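Local coordinates for protein MgGH51 (Meripilus giganteus, PDB 6ZPV) that hydrolyses alpha-L-arabinofuranosides, probably releasing terminal arabinofuranosyl groups from arabinose-bearing glycans as a fungal family GH51 glycosidase, at residues A[35-39]-A[98-104]; A[110-115]-A[196-200]; A[514-520]-A[548-552]; A[569-573]-A[623-627]. One frame throughout, in Å; residues are numbered along the deposited sequence.

How the interactions relate
The four contacts fall into two neighbouring pairs. Interactions 1 and 2 have centres 11 Å apart, and residues 35-39 of the first lie against residues 196-200 of the second: E36 OE1 lies 2.7 Å from S196 OG and L37 N 2.9 Å from L197 O, both probable hydrogen bonds. Interactions 3 and 4, with centres 15 Å apart, meet where strands 547-554 and 618-625 run side by side; T548 N is 2.7 Å from V624 O, again a probable hydrogen bond. About 38 Å separates the centres of interactions 1 and 3. A bound N-acetylglucosamine lies about 4 Å from the W102 side chain, and one about 7 Å from the K113 side chain.

Interaction 1: residues A[35-39]-A[98-104]; sequences AELLQ and NEGFWGI
N98 grips the backbone of Q39 with both ends of its amide. ND2 of N98 donates to Q39 O at 2.8 Å, in the carbonyl plane and nearly straight (168°), while Q39 N returns to N98 OD1 over a longer 3.2 Å. The amide gets there because N98 CG stands anti to the backbone N (chi1 -172°). G100 N also donates to N98 OD1, at 2.8 Å, and the two donors arrive from opposite faces of the amide plane. This last bond closes an Asx turn, which bends the chain as it leaves strand 93-98 and leads on to F101. Packing is tight here: Q39 CB sits 3.7 Å from the centre of the F101 ring, a CH-pi contact only 10° off the ring normal, and G100 CA lies 3.2 Å from L37 O. The L37 side chain is looser, with its CD1 4.1 Å from I104 CG2. Nearby a water donates to L37 O and G103 O and accepts from F101 N, joining L37 to the F101-G103 turn. The end of Q39 lies over one face of the W102 indole, near its rim; W102 is partly exposed and set edge-to-face with H27 and H485.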
loop_
_atom_site.group_PDB
_atom_site.type_symbol
_atom_site.label_atom_id
_atom_site.label_comp_id
_atom_site.label_asym_id
_atom_site.label_seq_id
_atom_site.Cartn_x
_atom_site.Cartn_y
_atom_site.Cartn_z
ATOM N N ALA A 35 6.768 -8.588 -3.875
ATOM C CA ALA A 35 8.249 -8.795 -3.910
ATOM C C ALA A 35 8.828 -9.104 -5.288
ATOM O O ALA A 35 10.057 -9.132 -5.404
ATOM C CB ALA A 35 8.613 -9.904 -2.943
ATOM N N GLU A 36 8.006 -9.357 -6.304
ATOM C CA GLU A 36 8.519 -9.659 -7.639
ATOM C C GLU A 36 9.532 -8.625 -8.077
ATOM O O GLU A 36 9.282 -7.380 -7.990
ATOM C CB GLU A 36 7.345 -9.686 -8.626
ATOM C CG GLU A 36 7.746 -9.741 -10.081
ATOM C CD GLU A 36 8.438 -11.056 -10.479
ATOM O OE1 GLU A 36 7.757 -12.117 -10.330
ATOM O OE2 GLU A 36 9.610 -11.026 -10.880
ATOM N N LEU A 37 10.640 -9.044 -8.663
ATOM C CA LEU A 37 11.736 -8.152 -9.058
ATOM C C LEU A 37 11.756 -7.818 -10.536
ATOM O O LEU A 37 12.453 -6.835 -10.907
ATOM C CB LEU A 37 13.073 -8.841 -8.676
ATOM C CG LEU A 37 13.246 -9.028 -7.189
ATOM C CD1 LEU A 37 14.437 -9.907 -6.861
ATOM C CD2 LEU A 37 13.345 -7.693 -6.476
ATOM N N LEU A 38 11.098 -8.588 -11.381
ATOM C CA LEU A 38 11.114 -8.346 -12.813
ATOM C C LEU A 38 9.950 -7.437 -13.217
ATOM O O LEU A 38 8.808 -7.726 -12.850
ATOM C CB LEU A 38 11.060 -9.632 -13.629
ATOM C CG LEU A 38 12.064 -10.700 -13.226
ATOM C CD1 LEU A 38 11.958 -11.896 -14.133
ATOM C CD2 LEU A 38 13.483 -10.177 -13.215
ATOM N N GLN A 39 10.217 -6.390 -13.953
ATOM C CA GLN A 39 9.192 -5.462 -14.452
ATOM C C GLN A 39 8.672 -6.016 -15.788
ATOM O O GLN A 39 9.428 -6.543 -16.581
ATOM C CB GLN A 39 9.725 -4.048 -14.533
ATOM C CG GLN A 39 8.735 -3.059 -15.060
ATOM C CD GLN A 39 9.160 -1.614 -14.983
ATOM O OE1 GLN A 39 10.398 -1.270 -14.791
ATOM N NE2 GLN A 39 8.243 -0.742 -15.197
ATOM N N ASN A 98 16.484 -8.188 -17.860
ATOM C CA ASN A 98 15.382 -7.378 -17.323
ATOM C C ASN A 98 16.008 -6.438 -16.284
ATOM O O ASN A 98 16.682 -6.927 -15.351
ATOM C CB ASN A 98 14.292 -8.242 -16.664
ATOM C CG ASN A 98 13.053 -7.456 -16.279
ATOM O OD1 ASN A 98 13.076 -6.747 -15.252
ATOM N ND2 ASN A 98 12.000 -7.596 -17.064
ATOM N N GLU A 99 15.762 -5.139 -16.417
ATOM C CA GLU A 99 16.387 -4.130 -15.557
ATOM C C GLU A 99 15.667 -4.001 -14.221
ATOM O O GLU A 99 16.073 -3.137 -13.406
ATOM C CB GLU A 99 16.411 -2.782 -16.292
ATOM C CG GLU A 99 15.030 -2.161 -16.493
ATOM C CD GLU A 99 15.033 -0.852 -17.242
ATOM O OE1 GLU A 99 14.769 0.189 -16.598
ATOM O OE2 GLU A 99 15.360 -0.810 -18.441
ATOM N N GLY A 100 14.597 -4.744 -13.973
ATOM C CA GLY A 100 13.844 -4.611 -12.731
ATOM C C GLY A 100 13.005 -3.344 -12.754
ATOM O O GLY A 100 12.745 -2.729 -13.807
ATOM N N PHE A 101 12.547 -2.967 -11.539
ATOM C CA PHE A 101 11.872 -1.674 -11.313
ATOM C C PHE A 101 12.961 -0.680 -10.943
ATOM O O PHE A 101 13.278 -0.437 -9.758
ATOM C CB PHE A 101 10.814 -1.843 -10.221
ATOM C CG PHE A 101 9.682 -2.767 -10.631
ATOM C CD1 PHE A 101 8.585 -2.271 -11.301
ATOM C CD2 PHE A 101 9.735 -4.106 -10.319
ATOM C CE1 PHE A 101 7.534 -3.105 -11.648
ATOM C CE2 PHE A 101 8.699 -4.958 -10.671
ATOM C CZ PHE A 101 7.595 -4.446 -11.325
ATOM N N TRP A 102 13.663 -0.207 -11.982
ATOM C CA TRP A 102 14.759 0.769 -11.774
ATOM C C TRP A 102 15.874 0.180 -10.874
ATOM O O TRP A 102 16.478 0.873 -10.059
ATOM C CB TRP A 102 14.228 2.134 -11.279
ATOM C CG TRP A 102 13.242 2.667 -12.253
ATOM C CD1 TRP A 102 13.484 3.372 -13.366
ATOM C CD2 TRP A 102 11.831 2.400 -12.253
ATOM N NE1 TRP A 102 12.325 3.589 -14.071
ATOM C CE2 TRP A 102 11.310 2.979 -13.409
ATOM C CE3 TRP A 102 10.941 1.763 -11.371
ATOM C CZ2 TRP A 102 9.971 2.819 -13.782
ATOM C CZ3 TRP A 102 9.626 1.617 -11.716
ATOM C CH2 TRP A 102 9.153 2.125 -12.929
ATOM N N GLY A 103 16.187 -1.108 -11.106
ATOM C CA GLY A 103 17.256 -1.788 -10.390
ATOM C C GLY A 103 16.821 -3.058 -9.748
ATOM O O GLY A 103 15.584 -3.358 -9.651
ATOM N N ILE A 104 17.770 -3.819 -9.219
ATOM C CA ILE A 104 17.558 -5.053 -8.465
ATOM C C ILE A 104 18.602 -5.086 -7.387
ATOM O O ILE A 104 19.788 -5.047 -7.711
ATOM C CB ILE A 104 17.577 -6.327 -9.327
ATOM C CG1 ILE A 104 16.617 -6.265 -10.508
ATOM C CG2 ILE A 104 17.396 -7.543 -8.442
ATOM C CD1 ILE A 104 16.641 -7.486 -11.431
HETATM O O HOH W 1 13.263 -4.756 -9.346
#

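Interaction 2: residues A[110-115]-A[196-200]; sequences WTYKAS and SLFPP
W110 packs against the two prolines P199 and P200. Its CB starts the contact 3.6 Å from P200 CD, and CG stays close, 3.7 Å from that same carbon. Further out the indole divides: CD1 is nearest P200 CG and CD2 nearest P200 CD, and on the six-membered ring CE3 and CZ3 run past P199 CB, CE3 4.0 Å from it. With CG anti to the carbonyl carbon (chi1 -67°), the indole lies side by side with P199 and at about a right angle to P200. Cut back to an alanine, the residue would keep CB against P200, but P199 CB is likely to lose its indole partner, opening a gap. Beyond the prolines the segments zip into an antiparallel ladder, part of one sheet of a beta-sandwich: K113 and F198 form a hydrogen-bonded pair, as do S115 and S196, with A114 opposite L197 in the non-hydrogen-bonded position between. A114 CB and L197 CD1 touch at 3.8 Å on the inward face, where both also meet F176 of the facing sheet. On the other face a water donates to K113 O at 2.8 Å and to S196 OG, a hydroxyl itself hydrogen-bonded to E36.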
loop_
_atom_site.group_PDB
_atom_site.type_symbol
_atom_site.label_atom_id
_atom_site.label_comp_id
_atom_site.label_asym_id
_atom_site.label_seq_id
_atom_site.Cartn_x
_atom_site.Cartn_y
_atom_site.Cartn_z
ATOM N N TRP A 110 20.813 -13.569 0.606
ATOM C CA TRP A 110 19.496 -13.927 0.056
ATOM C C TRP A 110 19.597 -15.055 -0.963
ATOM O O TRP A 110 20.467 -15.035 -1.855
ATOM C CB TRP A 110 18.838 -12.711 -0.585
ATOM C CG TRP A 110 18.437 -11.624 0.347
ATOM C CD1 TRP A 110 18.581 -11.575 1.698
ATOM C CD2 TRP A 110 17.824 -10.394 -0.016
ATOM N NE1 TRP A 110 18.090 -10.414 2.217
ATOM C CE2 TRP A 110 17.645 -9.641 1.181
ATOM C CE3 TRP A 110 17.434 -9.838 -1.214
ATOM C CZ2 TRP A 110 17.060 -8.369 1.188
ATOM C CZ3 TRP A 110 16.877 -8.586 -1.225
ATOM C CH2 TRP A 110 16.711 -7.856 -0.040
ATOM N N THR A 111 18.643 -15.982 -0.914
ATOM C CA THR A 111 18.355 -16.953 -1.970
ATOM C C THR A 111 17.229 -16.377 -2.802
ATOM O O THR A 111 16.203 -15.993 -2.236
ATOM C CB THR A 111 18.026 -18.334 -1.406
ATOM O OG1 THR A 111 19.154 -18.830 -0.709
ATOM C CG2 THR A 111 17.639 -19.294 -2.498
ATOM N N TYR A 112 17.372 -16.373 -4.092
ATOM C CA TYR A 112 16.350 -15.904 -5.052
ATOM C C TYR A 112 15.772 -17.100 -5.760
ATOM O O TYR A 112 16.442 -18.108 -5.982
ATOM C CB TYR A 112 16.941 -14.933 -6.069
ATOM C CG TYR A 112 17.565 -13.692 -5.498
ATOM C CD1 TYR A 112 18.778 -13.707 -4.847
ATOM C CD2 TYR A 112 16.935 -12.453 -5.618
ATOM C CE1 TYR A 112 19.371 -12.567 -4.352
ATOM C CE2 TYR A 112 17.500 -11.288 -5.088
ATOM C CZ TYR A 112 18.736 -11.348 -4.486
ATOM O OH TYR A 112 19.335 -10.206 -3.960
ATOM N N LYS A 113 14.504 -16.982 -6.129
ATOM C CA LYS A 113 13.761 -17.984 -6.929
ATOM C C LYS A 113 13.487 -17.431 -8.310
ATOM O O LYS A 113 12.700 -16.486 -8.430
ATOM C CB LYS A 113 12.517 -18.452 -6.239
ATOM C CG LYS A 113 12.734 -19.227 -4.937
ATOM C CD LYS A 113 11.382 -19.601 -4.332
ATOM C CE LYS A 113 11.364 -20.631 -3.241
ATOM N NZ LYS A 113 12.717 -21.042 -2.865
ATOM N N ALA A 114 14.125 -17.972 -9.341
ATOM C CA ALA A 114 13.889 -17.576 -10.741
ATOM C C ALA A 114 13.006 -18.621 -11.400
ATOM O O ALA A 114 13.193 -19.845 -11.174
ATOM C CB ALA A 114 15.191 -17.499 -11.489
ATOM N N SER A 115 12.122 -18.202 -12.270
ATOM C CA SER A 115 11.360 -19.158 -13.073
ATOM C C SER A 115 10.975 -18.486 -14.404
ATOM O O SER A 115 10.931 -17.252 -14.557
ATOM C CB SER A 115 10.184 -19.671 -12.324
ATOM O OG SER A 115 9.225 -18.647 -12.060
ATOM N N SER A 196 9.656 -14.803 -13.747
ATOM C CA SER A 196 9.539 -14.323 -12.369
ATOM C C SER A 196 10.885 -14.409 -11.645
ATOM O O SER A 196 11.620 -15.396 -11.835
ATOM C CB SER A 196 8.499 -15.139 -11.608
ATOM O OG SER A 196 8.353 -14.714 -10.250
ATOM N N LEU A 197 11.180 -13.437 -10.798
ATOM C CA LEU A 197 12.308 -13.501 -9.899
ATOM C C LEU A 197 11.899 -12.946 -8.544
ATOM O O LEU A 197 11.514 -11.771 -8.461
ATOM C CB LEU A 197 13.521 -12.723 -10.442
ATOM C CG LEU A 197 14.778 -12.813 -9.585
ATOM C CD1 LEU A 197 15.421 -14.173 -9.639
ATOM C CD2 LEU A 197 15.797 -11.751 -9.959
ATOM N N PHE A 198 11.977 -13.781 -7.522
ATOM C CA PHE A 198 11.641 -13.365 -6.149
ATOM C C PHE A 198 12.832 -13.426 -5.231
ATOM O O PHE A 198 13.605 -14.403 -5.283
ATOM C CB PHE A 198 10.533 -14.238 -5.527
ATOM C CG PHE A 198 9.132 -13.745 -5.758
ATOM C CD1 PHE A 198 8.587 -13.703 -7.031
ATOM C CD2 PHE A 198 8.345 -13.299 -4.735
ATOM C CE1 PHE A 198 7.304 -13.227 -7.239
ATOM C CE2 PHE A 198 7.070 -12.821 -4.919
ATOM C CZ PHE A 198 6.560 -12.814 -6.208
ATOM N N PRO A 199 12.988 -12.447 -4.335
ATOM C CA PRO A 199 13.878 -12.567 -3.189
ATOM C C PRO A 199 13.189 -13.348 -2.089
ATOM O O PRO A 199 12.006 -13.690 -2.223
ATOM C CB PRO A 199 14.027 -11.083 -2.779
ATOM C CG PRO A 199 12.599 -10.551 -2.955
ATOM C CD PRO A 199 12.069 -11.291 -4.177
ATOM N N PRO A 200 13.835 -13.587 -0.930
ATOM C CA PRO A 200 13.105 -14.055 0.223
ATOM C C PRO A 200 11.939 -13.111 0.509
ATOM O O PRO A 200 12.105 -11.887 0.390
ATOM C CB PRO A 200 14.197 -14.050 1.368
ATOM C CG PRO A 200 15.495 -14.174 0.612
ATOM C CD PRO A 200 15.283 -13.360 -0.650
HETATM O O HOH W 2 9.873 -16.538 -8.635
#

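Interaction 3: residues A[514-520]-A[548-552]; sequences LFALNKG and TFIKI
K551 sends its ammonium group from the strand to the end of helix 507-517, where NZ donates to N518 O at 2.8 Å and to F515 O at 3.0 Å. The two carbonyls are used differently: F515 O offers a lone pair in its carbonyl plane, whereas NZ stands well above the carbonyl plane of N518. E468 adds a salt bridge to the same nitrogen, so the buried charge is gripped by two carbonyls and a carboxylate. A methionine in place of K551 would probably leave E468 without its mate and both carbonyls without this donor. The last helical turn is tied from within as well, by N518 ND2, which donates almost straight (172°) to L514 O at 2.8 Å. Outward from the charge, the lysine chain bends at chi3 (-72°) and brings CE over one face of the F515 ring, 3.8 Å from its centre, a CH-pi contact displaced toward the rim. F549 packs differently: the peptide joining N518 to K519 lies over one face of its ring, N518 C being 3.5 Å above the plane, while N518 CB approaches F549 CD1 at 3.6 Å. F515 also packs on A461, M464 and T465 of helix 454-469, and strand 547-554, carrying K551 and F549, runs between strands 535-541 and 618-625 of the antiparallel sheet.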
loop_
_atom_site.group_PDB
_atom_site.type_symbol
_atom_site.label_atom_id
_atom_site.label_comp_id
_atom_site.label_asym_id
_atom_site.label_seq_id
_atom_site.Cartn_x
_atom_site.Cartn_y
_atom_site.Cartn_z
ATOM N N LEU A 514 3.934 7.435 16.004
ATOM C CA LEU A 514 3.821 7.963 17.367
ATOM C C LEU A 514 2.365 7.917 17.826
ATOM O O LEU A 514 2.099 7.605 18.994
ATOM C CB LEU A 514 4.388 9.387 17.444
ATOM C CG LEU A 514 5.910 9.499 17.445
ATOM C CD1 LEU A 514 6.319 10.917 17.259
ATOM C CD2 LEU A 514 6.528 8.949 18.688
ATOM N N PHE A 515 1.419 8.240 16.945
ATOM C CA PHE A 515 0.019 8.221 17.356
ATOM C C PHE A 515 -0.480 6.808 17.552
ATOM O O PHE A 515 -1.206 6.529 18.510
ATOM C CB PHE A 515 -0.851 9.042 16.386
ATOM C CG PHE A 515 -0.903 10.528 16.717
ATOM C CD1 PHE A 515 0.214 11.313 16.719
ATOM C CD2 PHE A 515 -2.116 11.110 17.036
ATOM C CE1 PHE A 515 0.135 12.637 17.113
ATOM C CE2 PHE A 515 -2.187 12.428 17.429
ATOM C CZ PHE A 515 -1.063 13.196 17.458
ATOM N N ALA A 516 -0.159 5.906 16.632
ATOM C CA ALA A 516 -0.704 4.546 16.635
ATOM C C ALA A 516 -0.092 3.661 17.695
ATOM O O ALA A 516 -0.794 2.804 18.253
ATOM C CB ALA A 516 -0.499 3.916 15.253
ATOM N N LEU A 517 1.197 3.800 17.976
ATOM C CA LEU A 517 1.839 2.911 18.965
ATOM C C LEU A 517 1.627 3.391 20.409
ATOM O O LEU A 517 1.993 2.638 21.369
ATOM C CB LEU A 517 3.336 2.874 18.720
ATOM C CG LEU A 517 3.791 2.065 17.513
ATOM C CD1 LEU A 517 5.292 2.010 17.497
ATOM C CD2 LEU A 517 3.241 0.639 17.512
ATOM N N ASN A 518 1.118 4.566 20.621
ATOM C CA ASN A 518 0.971 5.189 21.940
ATOM C C ASN A 518 -0.510 5.628 22.102
ATOM O O ASN A 518 -0.806 6.816 22.192
ATOM C CB ASN A 518 1.961 6.354 22.090
ATOM C CG ASN A 518 3.374 5.928 21.831
ATOM O OD1 ASN A 518 4.035 5.318 22.668
ATOM N ND2 ASN A 518 3.864 6.246 20.669
ATOM N N LYS A 519 -1.387 4.672 22.100
ATOM C CA LYS A 519 -2.844 4.887 22.024
ATOM C C LYS A 519 -3.546 3.931 23.010
ATOM O O LYS A 519 -3.428 2.698 22.892
ATOM C CB LYS A 519 -3.399 4.613 20.626
ATOM C CG LYS A 519 -4.888 4.965 20.490
ATOM C CD LYS A 519 -5.593 4.127 19.452
ATOM C CE LYS A 519 -5.876 2.785 19.944
ATOM N NZ LYS A 519 -6.439 1.966 18.919
ATOM N N GLY A 520 -4.164 4.495 23.983
ATOM C CA GLY A 520 -4.935 3.719 24.913
ATOM C C GLY A 520 -6.335 3.369 24.377
ATOM O O GLY A 520 -6.740 3.814 23.294
ATOM N N THR A 548 -0.546 5.967 30.204
ATOM C CA THR A 548 -1.301 7.150 29.825
ATOM C C THR A 548 -0.448 7.945 28.839
ATOM O O THR A 548 0.713 8.326 29.173
ATOM C CB THR A 548 -1.666 7.962 31.084
ATOM O OG1 THR A 548 -2.393 7.121 31.976
ATOM C CG2 THR A 548 -2.464 9.207 30.777
ATOM N N PHE A 549 -1.005 8.182 27.666
ATOM C CA PHE A 549 -0.277 8.723 26.491
ATOM C C PHE A 549 -0.743 10.124 26.218
ATOM O O PHE A 549 -1.913 10.326 25.849
ATOM C CB PHE A 549 -0.530 7.831 25.295
ATOM C CG PHE A 549 -0.318 6.364 25.534
ATOM C CD1 PHE A 549 0.945 5.826 25.549
ATOM C CD2 PHE A 549 -1.400 5.528 25.723
ATOM C CE1 PHE A 549 1.157 4.468 25.744
ATOM C CE2 PHE A 549 -1.236 4.178 25.911
ATOM C CZ PHE A 549 0.053 3.663 25.951
ATOM N N ILE A 550 0.127 11.094 26.443
ATOM C CA ILE A 550 -0.140 12.516 26.229
ATOM C C ILE A 550 0.520 12.918 24.939
ATOM O O ILE A 550 1.754 12.991 24.850
ATOM C CB ILE A 550 0.358 13.344 27.425
ATOM C CG1 ILE A 550 -0.230 12.903 28.748
ATOM C CG2 ILE A 550 0.130 14.818 27.150
ATOM C CD1 ILE A 550 0.488 13.443 29.967
ATOM N N LYS A 551 -0.279 13.111 23.881
ATOM C CA LYS A 551 0.233 13.442 22.530
ATOM C C LYS A 551 0.053 14.918 22.278
ATOM O O LYS A 551 -1.048 15.426 22.489
ATOM C CB LYS A 551 -0.472 12.530 21.489
ATOM C CG LYS A 551 -0.176 11.058 21.697
ATOM C CD LYS A 551 -0.386 10.158 20.548
ATOM C CE LYS A 551 -1.822 9.929 20.229
ATOM N NZ LYS A 551 -2.288 8.457 20.497
ATOM N N ILE A 552 1.128 15.571 21.857
ATOM C CA ILE A 552 1.172 17.042 21.776
ATOM C C ILE A 552 1.720 17.448 20.415
ATOM O O ILE A 552 2.858 17.057 20.041
ATOM C CB ILE A 552 2.088 17.617 22.856
ATOM C CG1 ILE A 552 1.722 17.102 24.252
ATOM C CG2 ILE A 552 2.089 19.140 22.796
ATOM C CD1 ILE A 552 2.804 17.270 25.299
#

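Interaction 4: residues A[569-573]-A[623-627]; sequences FNSVS and TVTTN
F569 leans over T626 at the start of a short backbone pairing that contains a classic beta bulge, in which N570 and S571 both face the C-terminal residue N627. The pairing brings the C-terminal end of the chain against the loop that leads into strand 575-582. F569 crosses T626 obliquely: T626 CG2 lies over one face of the ring, offset toward the rim, and T626 CB is 3.6 Å from F569 CD2. N627 O sits at the ring edge, in its plane. On the same side V572 and T626 stand side by side, pointing the same way, with V572 CG2 4.1 Å from T626 CG2. V572 CG1 meets V624 CG2 at 4.2 Å. The polar links run along the backbones: S573 OG lies between its backbone N and carbonyl carbon (chi1 59°), close enough to accept from T625 N at 3.0 Å in a straight bond (172°); the same hydroxyl is also bonded to T575 O. At the bulge N627 O takes S571 N at 3.1 Å from above the plane of the terminal carboxylate, plus a weak bond from N570 N. N570 and N627 each have two conformers, so a further link from N570 ND2 to the terminal carboxylate is doubtful. Between S571 and T625 a water bridges the two, 3.0 Å from S571 OG and donating to T625 O at 3.1 Å.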
loop_
_atom_site.group_PDB
_atom_site.type_symbol
_atom_site.label_atom_id
_atom_site.label_comp_id
_atom_site.label_asym_id
_atom_site.label_seq_id
_atom_site.Cartn_x
_atom_site.Cartn_y
_atom_site.Cartn_z
ATOM N N PHE A 569 -6.073 12.346 39.750
ATOM C CA PHE A 569 -5.738 10.912 39.833
ATOM C C PHE A 569 -5.311 10.545 41.257
ATOM O O PHE A 569 -4.843 11.377 42.065
ATOM C CB PHE A 569 -4.650 10.551 38.823
ATOM C CG PHE A 569 -5.076 10.687 37.366
ATOM C CD1 PHE A 569 -5.063 11.906 36.681
ATOM C CD2 PHE A 569 -5.632 9.634 36.719
ATOM C CE1 PHE A 569 -5.552 12.056 35.406
ATOM C CE2 PHE A 569 -6.071 9.763 35.390
ATOM C CZ PHE A 569 -5.995 10.983 34.733
ATOM N N ASN A 570 -5.464 9.280 41.581
ATOM C CA ASN A 570 -4.921 8.694 42.830
ATOM C C ASN A 570 -3.396 8.691 42.817
ATOM O O ASN A 570 -2.758 9.088 43.851
ATOM C CB ASN A 570 -5.430 7.279 43.019
ATOM C CG ASN A 570 -6.920 7.285 43.203
ATOM O OD1 ASN A 570 -7.403 7.957 44.095
ATOM N ND2 ASN A 570 -7.645 6.596 42.343
ATOM N N SER A 571 -2.825 8.200 41.747
ATOM C CA SER A 571 -1.356 8.094 41.611
ATOM C C SER A 571 -0.927 8.429 40.204
ATOM O O SER A 571 -1.662 8.068 39.221
ATOM C CB SER A 571 -0.863 6.787 42.002
ATOM O OG SER A 571 -1.416 5.789 41.205
ATOM N N VAL A 572 0.249 9.022 40.054
ATOM C CA VAL A 572 0.905 9.249 38.740
ATOM C C VAL A 572 2.368 8.856 38.966
ATOM O O VAL A 572 3.008 9.240 40.004
ATOM C CB VAL A 572 0.807 10.700 38.256
ATOM C CG1 VAL A 572 1.543 10.954 36.944
ATOM C CG2 VAL A 572 -0.638 11.139 38.196
ATOM N N SER A 573 2.950 8.148 38.030
ATOM C CA SER A 573 4.363 7.791 38.093
ATOM C C SER A 573 5.228 9.035 38.234
ATOM O O SER A 573 4.922 10.089 37.750
ATOM C CB SER A 573 4.723 6.967 36.889
ATOM O OG SER A 573 4.488 7.624 35.655
ATOM N N THR A 623 4.571 9.543 28.101
ATOM C CA THR A 623 3.873 8.372 28.650
ATOM C C THR A 623 4.162 8.288 30.139
ATOM O O THR A 623 5.348 8.157 30.534
ATOM C CB THR A 623 4.285 7.093 27.938
ATOM O OG1 THR A 623 4.078 7.245 26.522
ATOM C CG2 THR A 623 3.500 5.912 28.440
ATOM N N VAL A 624 3.120 8.285 30.936
ATOM C CA VAL A 624 3.206 8.093 32.401
ATOM C C VAL A 624 2.261 6.949 32.768
ATOM O O VAL A 624 1.457 6.510 31.933
ATOM C CB VAL A 624 2.833 9.402 33.139
ATOM C CG1 VAL A 624 3.886 10.446 32.874
ATOM C CG2 VAL A 624 1.442 9.918 32.853
ATOM N N THR A 625 2.323 6.483 33.992
ATOM C CA THR A 625 1.332 5.531 34.531
ATOM C C THR A 625 0.410 6.308 35.463
ATOM O O THR A 625 0.896 6.997 36.356
ATOM C CB THR A 625 1.983 4.324 35.162
ATOM O OG1 THR A 625 2.813 3.693 34.185
ATOM C CG2 THR A 625 0.972 3.347 35.653
ATOM N N THR A 626 -0.906 6.097 35.322
ATOM C CA THR A 626 -1.908 6.732 36.214
ATOM C C THR A 626 -2.874 5.680 36.749
ATOM O O THR A 626 -3.167 4.706 36.041
ATOM C CB THR A 626 -2.679 7.854 35.524
ATOM O OG1 THR A 626 -3.516 7.307 34.516
ATOM C CG2 THR A 626 -1.774 8.914 34.959
ATOM N N ASN A 627 -3.404 5.943 37.930
ATOM C CA ASN A 627 -4.521 5.145 38.501
ATOM C C ASN A 627 -5.362 6.079 39.381
ATOM O O ASN A 627 -4.908 7.180 39.715
ATOM C CB ASN A 627 -4.056 3.854 39.217
ATOM C CG ASN A 627 -3.388 2.780 38.359
ATOM O OD1 ASN A 627 -4.091 1.950 37.750
ATOM N ND2 ASN A 627 -2.040 2.720 38.356
ATOM O OXT ASN A 627 -6.496 5.692 39.768
HETATM O O HOH W 3 0.645 5.474 39.038
#